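Local coordinates for protein VIN1 (Oscarella pearsei, PDB 6BFI) that binds actin filaments, as a vinculin homolog of a sponge, and may play a role in cell-cell adhesion, at residues E801-M804 with R805-D809; T754-L757 with Q758-R762; K8-E11 with S12-P16; D550-N554 with P555-A559; N745-D749 with K750-T754. All blocks are in the same frame, centred on the assembly; numbering follows the deposited sequence.

In the fold
All five contacts are local, each joining neighbouring turns of one helix or a loop to the helix it opens into, in an all-helical chain of the vinculin family. Along the sequence contact 3 comes first, at the start of helix 8-32, then contacts 4, 5, 2 and 1. Contacts 5 and 2 share T754 on helix 750-760, their centres about 11 Å apart. Contact 4 lies beside contact 5, where N551 meets D749 and K750, and contact 1, on helix 786-817, packs against contact 2. Contact 3 stands apart, its centre at least 23 Å from every other, that of contact 2 being nearest. Helix 750-760 thus runs from the junction of two loops to the flank of helix 786-817.

Contact 1 of 5, residues E801-M804 with R805-D809; sequences ENLM and RTVKD
The carbonyl oxygen of N802 takes two bonds from T806, one from the backbone N at 3.0 Å and one from the hydroxyl OG1 at 2.9 Å, and the two donors arrive from opposite faces of the carbonyl plane. The hydroxyl can do this because it lies beside its own backbone N (chi1 -60°), turned back toward the preceding turn. Regular helical bonds run alongside, such as R805 N to E801 O at 2.9 Å. R805 bends at chi3 and folds back along the helix. One face of its guanidinium lies over N802 CA, with R805 NH2 3.6 Å from N802 CB, and its plane is turned 45° from the N802 amide. NH2 also makes a weak hydrogen bond to E256 O. Apolar contact is light: L803 CD1 meets V807 CG2 at 4.1 Å. L803 and V807 face helix 690-710, M804 reaches helix 669-682 as well, and N802 and T806 rest on I766 of helix 763-778, placing this turn of helix 786-817 within a helical bundle.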
loop_
_atom_site.group_PDB
_atom_site.type_symbol
_atom_site.label_atom_id
_atom_site.label_comp_id
_atom_site.label_asym_id
_atom_site.label_seq_id
_atom_site.Cartn_x
_atom_site.Cartn_y
_atom_site.Cartn_z
ATOM N N GLU A 801 -16.864 10.828 1.557
ATOM C CA GLU A 801 -15.590 11.279 1.005
ATOM C C GLU A 801 -14.671 10.098 0.719
ATOM O O GLU A 801 -14.067 10.010 -0.358
ATOM C CB GLU A 801 -14.922 12.266 1.963
ATOM C CG GLU A 801 -15.565 13.641 1.983
ATOM C CD GLU A 801 -15.026 14.521 3.095
ATOM O OE1 GLU A 801 -14.533 13.972 4.102
ATOM O OE2 GLU A 801 -15.093 15.761 2.960
ATOM N N ASN A 802 -14.562 9.169 1.676
ATOM C CA ASN A 802 -13.737 7.985 1.454
ATOM C C ASN A 802 -14.227 7.184 0.251
ATOM O O ASN A 802 -13.419 6.709 -0.561
ATOM C CB ASN A 802 -13.722 7.121 2.713
ATOM C CG ASN A 802 -13.021 5.800 2.500
ATOM O OD1 ASN A 802 -13.594 4.738 2.733
ATOM N ND2 ASN A 802 -11.776 5.857 2.045
ATOM N N LEU A 803 -15.547 7.035 0.110
ATOM C CA LEU A 803 -16.088 6.318 -1.042
ATOM C C LEU A 803 -15.723 7.007 -2.351
ATOM O O LEU A 803 -15.350 6.345 -3.325
ATOM C CB LEU A 803 -17.606 6.185 -0.927
ATOM C CG LEU A 803 -18.274 5.487 -2.116
ATOM C CD1 LEU A 803 -17.717 4.080 -2.298
ATOM C CD2 LEU A 803 -19.785 5.453 -1.955
ATOM N N MET A 804 -15.823 8.338 -2.396
ATOM C CA MET A 804 -15.514 9.045 -3.636
ATOM C C MET A 804 -14.031 8.950 -3.982
ATOM O O MET A 804 -13.675 8.724 -5.147
ATOM C CB MET A 804 -15.965 10.501 -3.535
ATOM C CG MET A 804 -17.474 10.666 -3.666
ATOM S SD MET A 804 -18.179 9.452 -4.808
ATOM C CE MET A 804 -19.068 10.500 -5.944
ATOM N N ARG A 805 -13.150 9.113 -2.989
ATOM C CA ARG A 805 -11.723 8.899 -3.225
ATOM C C ARG A 805 -11.468 7.510 -3.794
ATOM O O ARG A 805 -10.729 7.346 -4.775
ATOM C CB ARG A 805 -10.936 9.093 -1.928
ATOM C CG ARG A 805 -10.809 10.533 -1.476
ATOM C CD ARG A 805 -9.771 10.662 -0.370
ATOM N NE ARG A 805 -10.107 9.842 0.790
ATOM C CZ ARG A 805 -10.782 10.283 1.846
ATOM N NH1 ARG A 805 -11.194 11.542 1.892
ATOM N NH2 ARG A 805 -11.043 9.466 2.856
ATOM N N THR A 806 -12.099 6.497 -3.195
ATOM C CA THR A 806 -11.911 5.129 -3.665
ATOM C C THR A 806 -12.376 4.965 -5.109
ATOM O O THR A 806 -11.680 4.348 -5.921
ATOM C CB THR A 806 -12.651 4.160 -2.743
ATOM O OG1 THR A 806 -12.140 4.291 -1.412
ATOM C CG2 THR A 806 -12.464 2.728 -3.212
ATOM N N VAL A 807 -13.543 5.521 -5.451
ATOM C CA VAL A 807 -14.065 5.380 -6.810
ATOM C C VAL A 807 -13.143 6.062 -7.814
ATOM O O VAL A 807 -12.886 5.532 -8.903
ATOM C CB VAL A 807 -15.500 5.932 -6.893
ATOM C CG1 VAL A 807 -15.976 5.970 -8.340
ATOM C CG2 VAL A 807 -16.443 5.090 -6.046
ATOM N N LYS A 808 -12.634 7.246 -7.470
ATOM C CA LYS A 808 -11.717 7.954 -8.360
ATOM C C LYS A 808 -10.448 7.140 -8.606
ATOM O O LYS A 808 -10.045 6.906 -9.762
ATOM C CB LYS A 808 -11.398 9.321 -7.753
ATOM C CG LYS A 808 -10.227 10.057 -8.356
ATOM C CD LYS A 808 -10.074 11.408 -7.675
ATOM C CE LYS A 808 -8.822 12.129 -8.128
ATOM N NZ LYS A 808 -8.714 13.478 -7.507
ATOM N N ASP A 809 -9.812 6.678 -7.525
ATOM C CA ASP A 809 -8.638 5.826 -7.681
ATOM C C ASP A 809 -8.969 4.548 -8.443
ATOM O O ASP A 809 -8.088 3.966 -9.085
ATOM C CB ASP A 809 -8.039 5.500 -6.313
ATOM C CG ASP A 809 -7.419 6.714 -5.647
ATOM O OD1 ASP A 809 -6.825 7.548 -6.363
ATOM O OD2 ASP A 809 -7.528 6.837 -4.408
#

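Contact 2 of 5, residues T754-L757 with Q758-R762; sequences TNLL and QLLDR
The carbonyl oxygen of L756 accepts from two backbone donors, L760 N at 3.0 Å and, weakly, L759 N at 3.2 Å. This is a turn of the short alpha-helix 750-760, and the weak second bond adds an i to i+3 link to the regular i to i+4 pattern. Q758 N bonds to T754 O in that pattern, and D761 N to L757 O repeats it with a more bent N-H...O angle (132°).

Among the side chains, T754 and Q758 meet on the exposed side. The methyl CG2 of T754 comes within 3.4 Å of Q758 NE2, while the T754 hydroxyl turns the other way and bonds to the carbonyl of K750. Extended beyond CG, the Q758 chain runs back past T754 O, with CG 3.2 Å from that oxygen. On the apolar side L756 CD1 meets L760 CG at 4.3 Å. These leucines and L757 pack against helix 718-745, L756 and L757 on A744 and L760 on A740 and R741; L756 also reaches S814 of helix 786-817, which N755 and L759 touch at A813 and D809. The D761 carboxylate bends back over the preceding turn, bringing OD2 to 3.1 Å from L757 O, two acceptors side by side with no bond between them.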
loop_
_atom_site.group_PDB
_atom_site.type_symbol
_atom_site.label_atom_id
_atom_site.label_comp_id
_atom_site.label_asym_id
_atom_site.label_seq_id
_atom_site.Cartn_x
_atom_site.Cartn_y
_atom_site.Cartn_z
ATOM N N THR A 754 -3.252 -6.186 -8.963
ATOM C CA THR A 754 -3.257 -5.982 -7.519
ATOM C C THR A 754 -3.643 -4.552 -7.165
ATOM O O THR A 754 -4.403 -4.323 -6.216
ATOM C CB THR A 754 -1.882 -6.327 -6.941
ATOM O OG1 THR A 754 -1.663 -7.740 -7.029
ATOM C CG2 THR A 754 -1.778 -5.892 -5.487
ATOM N N ASN A 755 -3.136 -3.575 -7.924
ATOM C CA ASN A 755 -3.462 -2.178 -7.650
ATOM C C ASN A 755 -4.967 -1.941 -7.685
ATOM O O ASN A 755 -5.506 -1.203 -6.850
ATOM C CB ASN A 755 -2.753 -1.271 -8.655
ATOM C CG ASN A 755 -2.999 0.202 -8.386
ATOM O OD1 ASN A 755 -3.171 0.614 -7.240
ATOM N ND2 ASN A 755 -3.020 1.002 -9.446
ATOM N N LEU A 756 -5.666 -2.567 -8.634
ATOM C CA LEU A 756 -7.110 -2.377 -8.736
ATOM C C LEU A 756 -7.863 -3.183 -7.681
ATOM O O LEU A 756 -8.864 -2.705 -7.127
ATOM C CB LEU A 756 -7.588 -2.754 -10.140
ATOM C CG LEU A 756 -9.086 -2.629 -10.423
ATOM C CD1 LEU A 756 -9.566 -1.198 -10.210
ATOM C CD2 LEU A 756 -9.402 -3.101 -11.834
ATOM N N LEU A 757 -7.399 -4.402 -7.386
ATOM C CA LEU A 757 -8.108 -5.235 -6.418
ATOM C C LEU A 757 -7.995 -4.673 -5.005
ATOM O O LEU A 757 -8.951 -4.760 -4.222
ATOM C CB LEU A 757 -7.586 -6.669 -6.472
ATOM C CG LEU A 757 -8.045 -7.460 -7.698
ATOM C CD1 LEU A 757 -7.733 -8.937 -7.538
ATOM C CD2 LEU A 757 -9.530 -7.246 -7.944
ATOM N N GLN A 758 -6.840 -4.094 -4.659
ATOM C CA GLN A 758 -6.691 -3.463 -3.350
ATOM C C GLN A 758 -7.745 -2.384 -3.135
ATOM O O GLN A 758 -8.246 -2.205 -2.019
ATOM C CB GLN A 758 -5.291 -2.868 -3.206
ATOM C CG GLN A 758 -4.182 -3.891 -3.045
ATOM C CD GLN A 758 -2.821 -3.243 -2.881
ATOM O OE1 GLN A 758 -2.692 -2.020 -2.944
ATOM N NE2 GLN A 758 -1.798 -4.062 -2.666
ATOM N N LEU A 759 -8.093 -1.654 -4.196
ATOM C CA LEU A 759 -9.121 -0.625 -4.090
ATOM C C LEU A 759 -10.519 -1.231 -4.090
ATOM O O LEU A 759 -11.400 -0.757 -3.363
ATOM C CB LEU A 759 -8.972 0.382 -5.229
ATOM C CG LEU A 759 -7.615 1.082 -5.321
ATOM C CD1 LEU A 759 -7.531 1.916 -6.587
ATOM C CD2 LEU A 759 -7.369 1.940 -4.090
ATOM N N LEU A 760 -10.741 -2.280 -4.887
ATOM C CA LEU A 760 -12.066 -2.889 -4.935
ATOM C C LEU A 760 -12.436 -3.621 -3.650
ATOM O O LEU A 760 -13.629 -3.774 -3.366
ATOM C CB LEU A 760 -12.162 -3.868 -6.108
ATOM C CG LEU A 760 -12.253 -3.308 -7.527
ATOM C CD1 LEU A 760 -12.813 -4.372 -8.459
ATOM C CD2 LEU A 760 -13.104 -2.047 -7.574
ATOM N N ASP A 761 -11.454 -4.073 -2.865
ATOM C CA ASP A 761 -11.761 -4.947 -1.736
ATOM C C ASP A 761 -12.415 -4.217 -0.570
ATOM O O ASP A 761 -13.065 -4.866 0.256
ATOM C CB ASP A 761 -10.495 -5.659 -1.258
ATOM C CG ASP A 761 -10.125 -6.839 -2.140
ATOM O OD1 ASP A 761 -11.043 -7.447 -2.730
ATOM O OD2 ASP A 761 -8.921 -7.157 -2.243
ATOM N N ARG A 762 -12.270 -2.896 -0.471
ATOM C CA ARG A 762 -12.857 -2.158 0.640
ATOM C C ARG A 762 -14.155 -1.444 0.273
ATOM O O ARG A 762 -14.782 -0.845 1.151
ATOM C CB ARG A 762 -11.843 -1.152 1.205
ATOM C CG ARG A 762 -11.340 -0.099 0.231
ATOM C CD ARG A 762 -10.283 0.776 0.903
ATOM N NE ARG A 762 -9.944 1.965 0.125
ATOM C CZ ARG A 762 -8.860 2.082 -0.636
ATOM N NH1 ARG A 762 -7.995 1.079 -0.726
ATOM N NH2 ARG A 762 -8.637 3.206 -1.304
#

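Contact 3 of 5, residues K8-E11 with S12-P16; sequences KTLE and SVIDP
L10 and I14 run alongside each other in the same direction, with L10 CD2 and I14 CD1 3.9 Å apart. I14 has CG1 beside its backbone N (chi1 -67°), which swings the branch back over the preceding turn and leaves I14 CG1 3.3 Å from L10 O. L10 O also receives I14 N at 2.9 Å and a weak bond from V13 N. V13 leans on the turn before it in a similar manner, its CG2 3.4 Å from T9 O, while its own N bonds to the same oxygen.

Backbone bonds one turn apart carry these side chains. S12 N bonds to K8 O and D15 N to E11 O, and there the pattern breaks: P16 has no N-H to give to the turn before, and the helix kinks at this residue. Further out, L10 and V13 pack on L123 of helix 102-145 and V13 also on M119, whereas I14 touches S120 of the same helix and I772 of helix 763-778. K8 ties the start of the helix to a loop, its NZ bonding to P180 O. An apolar i to i+4 pair facing its neighbours, with K8, T9 and S12 on the exposed side, is typical of an amphipathic helix in the helical bundles of the vinculin family.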
loop_
_atom_site.group_PDB
_atom_site.type_symbol
_atom_site.label_atom_id
_atom_site.label_comp_id
_atom_site.label_asym_id
_atom_site.label_seq_id
_atom_site.Cartn_x
_atom_site.Cartn_y
_atom_site.Cartn_z
ATOM N N LYS A 8 -17.483 -7.965 12.630
ATOM C CA LYS A 8 -18.439 -8.675 11.785
ATOM C C LYS A 8 -19.760 -8.926 12.502
ATOM O O LYS A 8 -20.815 -8.959 11.860
ATOM C CB LYS A 8 -17.839 -9.996 11.305
ATOM C CG LYS A 8 -16.677 -9.833 10.344
ATOM C CD LYS A 8 -16.041 -11.175 10.011
ATOM C CE LYS A 8 -14.918 -11.017 9.002
ATOM N NZ LYS A 8 -14.306 -12.329 8.655
ATOM N N THR A 9 -19.725 -9.115 13.823
ATOM C CA THR A 9 -20.965 -9.236 14.583
ATOM C C THR A 9 -21.722 -7.913 14.611
ATOM O O THR A 9 -22.950 -7.889 14.453
ATOM C CB THR A 9 -20.664 -9.711 16.005
ATOM O OG1 THR A 9 -20.050 -11.005 15.956
ATOM C CG2 THR A 9 -21.942 -9.789 16.828
ATOM N N LEU A 10 -21.002 -6.805 14.810
ATOM C CA LEU A 10 -21.631 -5.488 14.809
ATOM C C LEU A 10 -22.345 -5.220 13.491
ATOM O O LEU A 10 -23.539 -4.911 13.472
ATOM C CB LEU A 10 -20.584 -4.408 15.077
ATOM C CG LEU A 10 -20.320 -4.049 16.538
ATOM C CD1 LEU A 10 -19.126 -3.117 16.644
ATOM C CD2 LEU A 10 -21.550 -3.404 17.147
ATOM N N GLU A 11 -21.621 -5.331 12.376
ATOM C CA GLU A 11 -22.233 -5.119 11.069
ATOM C C GLU A 11 -23.356 -6.116 10.816
ATOM O O GLU A 11 -24.429 -5.747 10.317
ATOM C CB GLU A 11 -21.166 -5.215 9.978
ATOM C CG GLU A 11 -21.716 -5.409 8.576
ATOM C CD GLU A 11 -20.620 -5.597 7.543
ATOM O OE1 GLU A 11 -19.519 -5.032 7.730
ATOM O OE2 GLU A 11 -20.858 -6.311 6.547
ATOM N N SER A 12 -23.134 -7.381 11.178
ATOM C CA SER A 12 -24.118 -8.425 10.909
ATOM C C SER A 12 -25.441 -8.146 11.608
ATOM O O SER A 12 -26.510 -8.415 11.051
ATOM C CB SER A 12 -23.563 -9.785 11.326
ATOM O OG SER A 12 -24.517 -10.811 11.119
ATOM N N VAL A 13 -25.390 -7.607 12.820
ATOM C CA VAL A 13 -26.604 -7.300 13.579
ATOM C C VAL A 13 -27.210 -5.965 13.169
ATOM O O VAL A 13 -28.415 -5.857 12.945
ATOM C CB VAL A 13 -26.305 -7.343 15.097
ATOM C CG1 VAL A 13 -27.429 -6.676 15.879
ATOM C CG2 VAL A 13 -26.091 -8.775 15.569
ATOM N N ILE A 14 -26.387 -4.928 13.063
ATOM C CA ILE A 14 -26.893 -3.573 12.879
ATOM C C ILE A 14 -27.384 -3.336 11.452
ATOM O O ILE A 14 -28.332 -2.567 11.239
ATOM C CB ILE A 14 -25.809 -2.554 13.289
ATOM C CG1 ILE A 14 -25.564 -2.646 14.799
ATOM C CG2 ILE A 14 -26.193 -1.135 12.894
ATOM C CD1 ILE A 14 -24.562 -1.643 15.318
ATOM N N ASP A 15 -26.776 -3.988 10.458
ATOM C CA ASP A 15 -27.163 -3.743 9.068
ATOM C C ASP A 15 -28.643 -4.019 8.808
ATOM O O ASP A 15 -29.349 -3.105 8.340
ATOM C CB ASP A 15 -26.243 -4.543 8.139
ATOM C CG ASP A 15 -26.587 -4.358 6.677
ATOM O OD1 ASP A 15 -26.219 -3.309 6.107
ATOM O OD2 ASP A 15 -27.222 -5.263 6.097
ATOM N N PRO A 16 -29.184 -5.213 9.093
ATOM C CA PRO A 16 -30.605 -5.441 8.779
ATOM C C PRO A 16 -31.552 -4.589 9.606
ATOM O O PRO A 16 -32.602 -4.182 9.092
ATOM C CB PRO A 16 -30.795 -6.938 9.065
ATOM C CG PRO A 16 -29.753 -7.256 10.074
ATOM C CD PRO A 16 -28.572 -6.404 9.714
#

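Contact 4 of 5, residues D550-N554 with P555-A559; sequences DNSEN and PEFVA
The backbone leaves helix 524-550, extends at S552 and N554, and turns into a new helix whose first regular bond runs from V558 N to N554 O at 3.0 Å. V558 also leans on the turn with its CG2 branch, which lies beside the backbone N and comes 3.2 Å from N554 O and 3.7 Å from S552 O. S552 holds its hydroxyl anti to the backbone N (chi1 177°), where OG accepts from N554 N at 3.1 Å. This closes an ST turn from S552 to N554, the N-cap residue of helix 555-569. The same serine meets the rim of the F557 ring: S552 CB lies in the ring plane, and OG is 3.7 Å from F557 CD2.

N554 reaches across the first turn. Its amide crosses the F557 side chain at about a right angle, ND2 lying 3.5 Å from F557 CB, the amide and ring planes being 28° apart. On the other branch N554 OD1 lies by the P555 ring, 3.6 Å from CD; the proline nitrogen has no hydrogen to offer it. Both N554 and F557 touch N616. On the loop side N551 gives its ND2 to D749 OD1, and D550 O receives K750 NZ.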
loop_
_atom_site.group_PDB
_atom_site.type_symbol
_atom_site.label_atom_id
_atom_site.label_comp_id
_atom_site.label_asym_id
_atom_site.label_seq_id
_atom_site.Cartn_x
_atom_site.Cartn_y
_atom_site.Cartn_z
ATOM N N ASP A 550 7.254 -13.452 -13.303
ATOM C CA ASP A 550 6.225 -13.715 -12.301
ATOM C C ASP A 550 5.059 -12.742 -12.411
ATOM O O ASP A 550 3.908 -13.129 -12.179
ATOM C CB ASP A 550 6.829 -13.640 -10.899
ATOM C CG ASP A 550 7.752 -14.798 -10.600
ATOM O OD1 ASP A 550 8.089 -15.555 -11.540
ATOM O OD2 ASP A 550 8.146 -14.950 -9.425
ATOM N N ASN A 551 5.332 -11.490 -12.770
ATOM C CA ASN A 551 4.310 -10.452 -12.805
ATOM C C ASN A 551 3.370 -10.570 -14.000
ATOM O O ASN A 551 2.385 -9.826 -14.066
ATOM C CB ASN A 551 4.982 -9.074 -12.803
ATOM C CG ASN A 551 3.995 -7.940 -12.613
ATOM O OD1 ASN A 551 3.410 -7.783 -11.541
ATOM N ND2 ASN A 551 3.805 -7.139 -13.658
ATOM N N SER A 552 3.630 -11.481 -14.932
ATOM C CA SER A 552 2.818 -11.621 -16.131
ATOM C C SER A 552 2.040 -12.929 -16.099
ATOM O O SER A 552 2.569 -13.968 -15.692
ATOM C CB SER A 552 3.685 -11.570 -17.392
ATOM O OG SER A 552 2.899 -11.770 -18.555
ATOM N N GLU A 553 0.781 -12.869 -16.530
ATOM C CA GLU A 553 -0.046 -14.053 -16.710
ATOM C C GLU A 553 -0.087 -14.512 -18.161
ATOM O O GLU A 553 -0.930 -15.341 -18.516
ATOM C CB GLU A 553 -1.465 -13.796 -16.200
ATOM C CG GLU A 553 -1.530 -13.400 -14.733
ATOM C CD GLU A 553 -2.723 -14.001 -14.012
ATOM O OE1 GLU A 553 -3.641 -14.505 -14.692
ATOM O OE2 GLU A 553 -2.737 -13.974 -12.763
ATOM N N ASN A 554 0.802 -13.987 -19.004
ATOM C CA ASN A 554 0.907 -14.361 -20.409
ATOM C C ASN A 554 1.831 -15.564 -20.539
ATOM O O ASN A 554 3.056 -15.420 -20.442
ATOM C CB ASN A 554 1.421 -13.179 -21.234
ATOM C CG ASN A 554 1.420 -13.456 -22.724
ATOM O OD1 ASN A 554 0.840 -14.437 -23.189
ATOM N ND2 ASN A 554 2.068 -12.582 -23.484
ATOM N N PRO A 555 1.287 -16.763 -20.769
ATOM C CA PRO A 555 2.129 -17.972 -20.701
ATOM C C PRO A 555 3.223 -18.021 -21.753
ATOM O O PRO A 555 4.328 -18.496 -21.464
ATOM C CB PRO A 555 1.115 -19.112 -20.884
ATOM C CG PRO A 555 -0.219 -18.508 -20.566
ATOM C CD PRO A 555 -0.125 -17.088 -21.022
ATOM N N GLU A 556 2.947 -17.551 -22.972
ATOM C CA GLU A 556 3.956 -17.602 -24.026
ATOM C C GLU A 556 5.135 -16.690 -23.708
ATOM O O GLU A 556 6.296 -17.077 -23.890
ATOM C CB GLU A 556 3.330 -17.227 -25.370
ATOM C CG GLU A 556 2.045 -17.978 -25.693
ATOM C CD GLU A 556 2.259 -19.471 -25.872
ATOM O OE1 GLU A 556 3.390 -19.878 -26.212
ATOM O OE2 GLU A 556 1.293 -20.237 -25.670
ATOM N N PHE A 557 4.854 -15.477 -23.225
ATOM C CA PHE A 557 5.929 -14.562 -22.855
ATOM C C PHE A 557 6.731 -15.100 -21.675
ATOM O O PHE A 557 7.959 -14.951 -21.634
ATOM C CB PHE A 557 5.351 -13.181 -22.542
ATOM C CG PHE A 557 6.299 -12.276 -21.811
ATOM C CD1 PHE A 557 7.449 -11.808 -22.425
ATOM C CD2 PHE A 557 6.036 -11.882 -20.509
ATOM C CE1 PHE A 557 8.325 -10.974 -21.749
ATOM C CE2 PHE A 557 6.903 -11.046 -19.830
ATOM C CZ PHE A 557 8.049 -10.592 -20.451
ATOM N N VAL A 558 6.059 -15.733 -20.712
ATOM C CA VAL A 558 6.766 -16.330 -19.581
ATOM C C VAL A 558 7.649 -17.478 -20.053
ATOM O O VAL A 558 8.750 -17.691 -19.530
ATOM C CB VAL A 558 5.762 -16.787 -18.502
ATOM C CG1 VAL A 558 6.474 -17.536 -17.383
ATOM C CG2 VAL A 558 5.008 -15.593 -17.937
ATOM N N ALA A 559 7.187 -18.228 -21.054
ATOM C CA ALA A 559 7.985 -19.329 -21.584
ATOM C C ALA A 559 9.217 -18.813 -22.319
ATOM O O ALA A 559 10.330 -19.312 -22.112
ATOM C CB ALA A 559 7.130 -20.202 -22.502
#

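Contact 5 of 5, residues N745-D749 with K750-T754; sequences NACMD and KRAKT
With CG anti to the backbone N (chi1 -160°) and a bend at the last torsion (chi4 74°), K753 reaches back along the loop and brings its ammonium group to two carbonyls, N745 O and C747 O, each 2.9 Å from K753 NZ. The two are met differently: NZ sits in the carbonyl plane of C747, on a lone pair, but stands 58° out of the plane of N745. A third carbonyl, that of A744, also accepts from NZ, and these oxygens together would help to hold the charge at the end of helix 718-745.

D749 opens helix 750-760 as its N-cap residue. D749 OD1 takes a weak capping bond from R751 N at 3.4 Å, its stronger partner being N551 of the neighbouring loop, and D749 O receives K753 N at 2.7 Å. The R751 side chain adds charge alone: its NE is 4.4 Å from D749 OD1, which lies well out of the guanidinium plane. Before the cap, D749 N bonds to C747 SG, 3.4 Å away, a bond made possible by the sulfur lying anti to its own backbone N. C747 SG also lies loosely by A752 CB, 4.5 Å away.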
loop_
_atom_site.group_PDB
_atom_site.type_symbol
_atom_site.label_atom_id
_atom_site.label_comp_id
_atom_site.label_asym_id
_atom_site.label_seq_id
_atom_site.Cartn_x
_atom_site.Cartn_y
_atom_site.Cartn_z
ATOM N N ASN A 745 -9.820 -9.112 -13.785
ATOM C CA ASN A 745 -9.650 -10.532 -14.080
ATOM C C ASN A 745 -8.944 -10.744 -15.414
ATOM O O ASN A 745 -8.073 -11.614 -15.530
ATOM C CB ASN A 745 -11.008 -11.232 -14.071
ATOM C CG ASN A 745 -10.883 -12.744 -14.074
ATOM O OD1 ASN A 745 -10.837 -13.373 -15.131
ATOM N ND2 ASN A 745 -10.828 -13.334 -12.886
ATOM N N ALA A 746 -9.300 -9.960 -16.430
ATOM C CA ALA A 746 -8.719 -10.099 -17.759
ATOM C C ALA A 746 -7.400 -9.350 -17.915
ATOM O O ALA A 746 -6.887 -9.251 -19.035
ATOM C CB ALA A 746 -9.714 -9.623 -18.820
ATOM N N CYS A 747 -6.847 -8.825 -16.826
ATOM C CA CYS A 747 -5.580 -8.111 -16.864
ATOM C C CYS A 747 -4.425 -9.082 -16.658
ATOM O O CYS A 747 -4.474 -9.946 -15.779
ATOM C CB CYS A 747 -5.546 -7.021 -15.792
ATOM S SG CYS A 747 -4.007 -6.076 -15.723
ATOM N N MET A 748 -3.388 -8.938 -17.483
ATOM C CA MET A 748 -2.222 -9.808 -17.434
ATOM C C MET A 748 -1.030 -9.153 -16.747
ATOM O O MET A 748 0.089 -9.667 -16.842
ATOM C CB MET A 748 -1.839 -10.251 -18.846
ATOM C CG MET A 748 -3.027 -10.438 -19.774
ATOM S SD MET A 748 -2.596 -11.305 -21.295
ATOM C CE MET A 748 -2.468 -12.986 -20.694
ATOM N N ASP A 749 -1.245 -8.034 -16.064
ATOM C CA ASP A 749 -0.197 -7.321 -15.338
ATOM C C ASP A 749 -0.551 -7.396 -13.857
ATOM O O ASP A 749 -1.414 -6.655 -13.380
ATOM C CB ASP A 749 -0.086 -5.879 -15.825
ATOM C CG ASP A 749 1.200 -5.208 -15.382
ATOM O OD1 ASP A 749 1.825 -5.689 -14.413
ATOM O OD2 ASP A 749 1.584 -4.196 -16.004
ATOM N N LYS A 750 0.124 -8.292 -13.130
ATOM C CA LYS A 750 -0.243 -8.545 -11.739
ATOM C C LYS A 750 -0.028 -7.317 -10.864
ATOM O O LYS A 750 -0.675 -7.177 -9.820
ATOM C CB LYS A 750 0.543 -9.738 -11.193
ATOM C CG LYS A 750 0.172 -11.066 -11.826
ATOM C CD LYS A 750 0.980 -12.212 -11.233
ATOM C CE LYS A 750 0.631 -13.540 -11.886
ATOM N NZ LYS A 750 1.468 -14.663 -11.380
ATOM N N ARG A 751 0.878 -6.422 -11.263
ATOM C CA ARG A 751 1.070 -5.181 -10.519
ATOM C C ARG A 751 -0.179 -4.308 -10.581
ATOM O O ARG A 751 -0.725 -3.908 -9.544
ATOM C CB ARG A 751 2.293 -4.437 -11.060
ATOM C CG ARG A 751 3.566 -4.686 -10.262
ATOM C CD ARG A 751 4.769 -4.935 -11.162
ATOM N NE ARG A 751 5.038 -3.823 -12.070
ATOM C CZ ARG A 751 5.961 -3.848 -13.027
ATOM N NH1 ARG A 751 6.705 -4.932 -13.201
ATOM N NH2 ARG A 751 6.142 -2.792 -13.811
ATOM N N ALA A 752 -0.657 -4.015 -11.793
ATOM C CA ALA A 752 -1.867 -3.213 -11.941
ATOM C C ALA A 752 -3.099 -3.979 -11.474
ATOM O O ALA A 752 -4.027 -3.390 -10.909
ATOM C CB ALA A 752 -2.025 -2.774 -13.396
ATOM N N LYS A 753 -3.122 -5.295 -11.711
ATOM C CA LYS A 753 -4.197 -6.145 -11.205
ATOM C C LYS A 753 -4.350 -5.987 -9.696
ATOM O O LYS A 753 -5.438 -5.680 -9.191
ATOM C CB LYS A 753 -3.897 -7.600 -11.573
ATOM C CG LYS A 753 -5.078 -8.551 -11.565
ATOM C CD LYS A 753 -4.587 -9.982 -11.756
ATOM C CE LYS A 753 -5.707 -10.930 -12.150
ATOM N NZ LYS A 753 -6.133 -10.737 -13.564
ATOM N N THR A 754 -3.252 -6.186 -8.963
ATOM C CA THR A 754 -3.257 -5.982 -7.519
ATOM C C THR A 754 -3.643 -4.552 -7.165
ATOM O O THR A 754 -4.403 -4.323 -6.216
ATOM C CB THR A 754 -1.882 -6.327 -6.941
ATOM O OG1 THR A 754 -1.663 -7.740 -7.029
ATOM C CG2 THR A 754 -1.778 -5.892 -5.487
#